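Local structure of arsenate reductase (ArsC) (Archaeoglobus fulgidus, 1Y1L) at residues N9-V14 with E97-K102. The protein probably reduces arsenate to arsenite for arsenical resistance, using a fold of the low molecular weight phosphotyrosine phosphatase family. Residues are numbered along the deposited sequence; the frame is centred on the assembly and turned at random.
Sequences NTARSV and ENPAGK
Arg12, in the first turn of helix 12-21, reaches across to the loop 97-102 and carries most of this contact. Its CG is anti to the carbonyl carbon, and a bend at chi3 (-74°) lays the guanidinium along the backbone of Glu97 and Asn98. Asn98 CA sits 3.5 Å above one face of that plane, toward its rim, and the carbonyl carbon of Glu97 lies over the same face. The tight part sets the Arg12 CG-CD methylenes against Pro99 CD, 3.7 Å from Arg12 CD, which also lies 3.5 Å from Glu97 O; Arg12 NH2 comes obliquely to the proline CD. Ala11, the N-cap of the helix, adds a thinner contact, its CB 4.3 Å from Pro99 CG. Val110 of helix 106-121 packs against both Arg12 and Pro99, so this side is buried. Arg12 is the arginine of the family's CX5R(S/T) P-loop signature, which in relatives grips the bound oxyanion; here its NH1 is salt-bridged to Glu78, which, with the packing of Val110 and Ile114, probably limits the guanidinium's freedom. The 97-102 loop, between strand 91-95 and helix 106-121, probably corresponds to the loop that carries the general-acid aspartate in related phosphatases.

The more open side is polar. Asn98, its CG anti to the backbone N (chi1 -166°), crosses Arg12 at about a right angle, with amide and guanidinium planes 50° apart. Asn98 OD1 stands 3.0 Å from Arg12 NH2. Asn98 OD1 accepts a weak bond from Ala100 N (3.4 Å), forming an Asx turn. The Asn98 side chain lies about 4 Å from a bound cadmium ion and packs on Glu35 of the second subunit. The contact loosens from Ala100 to the exposed Lys102, which do not touch 9-14. Glu97 CB points away from 9-14, and its carboxylate is salt-bridged to Arg109.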
loop_
_atom_site.group_PDB
_atom_site.type_symbol
_atom_site.label_atom_id
_atom_site.label_comp_id
_atom_site.label_asym_id
_atom_site.label_seq_id
_atom_site.Cartn_x
_atom_site.Cartn_y
_atom_site.Cartn_z
ATOM N N ASN A 9 11.010 -12.935 -11.902
ATOM C CA ASN A 9 12.165 -12.372 -12.642
ATOM C C ASN A 9 12.834 -13.306 -13.659
ATOM O O ASN A 9 14.008 -13.678 -13.520
ATOM C CB ASN A 9 13.240 -11.844 -11.678
ATOM C CG ASN A 9 14.471 -11.283 -12.408
ATOM O OD1 ASN A 9 15.576 -11.263 -11.863
ATOM N ND2 ASN A 9 14.285 -10.857 -13.656
ATOM N N THR A 10 12.119 -13.621 -14.727
ATOM C CA THR A 10 12.664 -14.521 -15.729
ATOM C C THR A 10 12.422 -14.004 -17.147
ATOM O O THR A 10 13.230 -14.242 -18.045
ATOM C CB THR A 10 12.045 -15.927 -15.566
ATOM O OG1 THR A 10 12.385 -16.476 -14.284
ATOM C CG2 THR A 10 12.550 -16.856 -16.617
ATOM N N ALA A 11 11.335 -13.258 -17.332
ATOM C CA ALA A 11 10.983 -12.729 -18.642
ATOM C C ALA A 11 10.790 -11.213 -18.714
ATOM O O ALA A 11 11.707 -10.487 -19.097
ATOM C CB ALA A 11 9.739 -13.430 -19.155
ATOM N N ARG A 12 9.572 -10.760 -18.412
ATOM C CA ARG A 12 9.212 -9.340 -18.453
ATOM C C ARG A 12 10.237 -8.420 -17.798
ATOM O O ARG A 12 10.654 -7.419 -18.374
ATOM C CB ARG A 12 7.844 -9.126 -17.804
ATOM C CG ARG A 12 6.799 -10.079 -18.309
ATOM C CD ARG A 12 5.392 -9.532 -18.195
ATOM N NE ARG A 12 4.867 -9.502 -16.832
ATOM C CZ ARG A 12 4.817 -10.543 -16.003
ATOM N NH1 ARG A 12 4.301 -10.399 -14.789
ATOM N NH2 ARG A 12 5.314 -11.718 -16.363
ATOM N N SER A 13 10.613 -8.752 -16.576
ATOM C CA SER A 13 11.577 -7.968 -15.836
ATOM C C SER A 13 12.771 -7.758 -16.726
ATOM O O SER A 13 13.187 -6.635 -17.000
ATOM C CB SER A 13 11.998 -8.762 -14.609
ATOM O OG SER A 13 10.894 -9.501 -14.102
ATOM N N VAL A 14 13.261 -8.869 -17.240
ATOM C CA VAL A 14 14.416 -8.868 -18.108
ATOM C C VAL A 14 14.185 -8.166 -19.438
ATOM O O VAL A 14 15.112 -7.599 -19.994
ATOM C CB VAL A 14 14.877 -10.299 -18.388
ATOM C CG1 VAL A 14 16.169 -10.278 -19.183
ATOM C CG2 VAL A 14 15.033 -11.075 -17.077
ATOM N N GLU A 97 0.499 -8.787 -18.939
ATOM C CA GLU A 97 0.163 -10.202 -19.082
ATOM C C GLU A 97 1.377 -11.070 -18.872
ATOM O O GLU A 97 2.423 -10.826 -19.453
ATOM C CB GLU A 97 -0.401 -10.440 -20.483
ATOM C CG GLU A 97 -0.614 -11.893 -20.874
ATOM C CD GLU A 97 -1.302 -12.032 -22.221
ATOM O OE1 GLU A 97 -2.082 -12.990 -22.390
ATOM O OE2 GLU A 97 -1.066 -11.184 -23.108
ATOM N N ASN A 98 1.230 -12.084 -18.038
ATOM C CA ASN A 98 2.316 -13.000 -17.739
ATOM C C ASN A 98 2.454 -13.972 -18.912
ATOM O O ASN A 98 1.580 -14.818 -19.113
ATOM C CB ASN A 98 1.974 -13.756 -16.464
ATOM C CG ASN A 98 3.151 -14.466 -15.888
ATOM O OD1 ASN A 98 4.224 -14.514 -16.489
ATOM N ND2 ASN A 98 2.975 -15.010 -14.695
ATOM N N PRO A 99 3.539 -13.861 -19.713
ATOM C CA PRO A 99 3.732 -14.753 -20.861
ATOM C C PRO A 99 4.092 -16.185 -20.499
ATOM O O PRO A 99 3.884 -17.094 -21.298
ATOM C CB PRO A 99 4.865 -14.075 -21.622
ATOM C CG PRO A 99 5.703 -13.563 -20.541
ATOM C CD PRO A 99 4.678 -12.929 -19.609
ATOM N N ALA A 100 4.606 -16.380 -19.289
ATOM C CA ALA A 100 5.028 -17.698 -18.807
ATOM C C ALA A 100 4.123 -18.866 -19.151
ATOM O O ALA A 100 2.957 -18.919 -18.739
ATOM C CB ALA A 100 5.263 -17.664 -17.308
ATOM N N GLY A 101 4.708 -19.841 -19.842
ATOM C CA GLY A 101 3.977 -21.028 -20.238
ATOM C C GLY A 101 3.245 -20.843 -21.545
ATOM O O GLY A 101 3.352 -21.673 -22.453
ATOM N N LYS A 102 2.487 -19.757 -21.632
ATOM C CA LYS A 102 1.717 -19.431 -22.820
ATOM C C LYS A 102 2.578 -19.585 -24.074
ATOM O O LYS A 102 2.098 -19.983 -25.138
ATOM C CB LYS A 102 1.208 -17.994 -22.704
ATOM C CG LYS A 102 0.306 -17.747 -21.487
ATOM C CD LYS A 102 -1.166 -18.012 -21.805
ATOM C CE LYS A 102 -2.022 -18.048 -20.556
ATOM N NZ LYS A 102 -1.723 -19.260 -19.738
#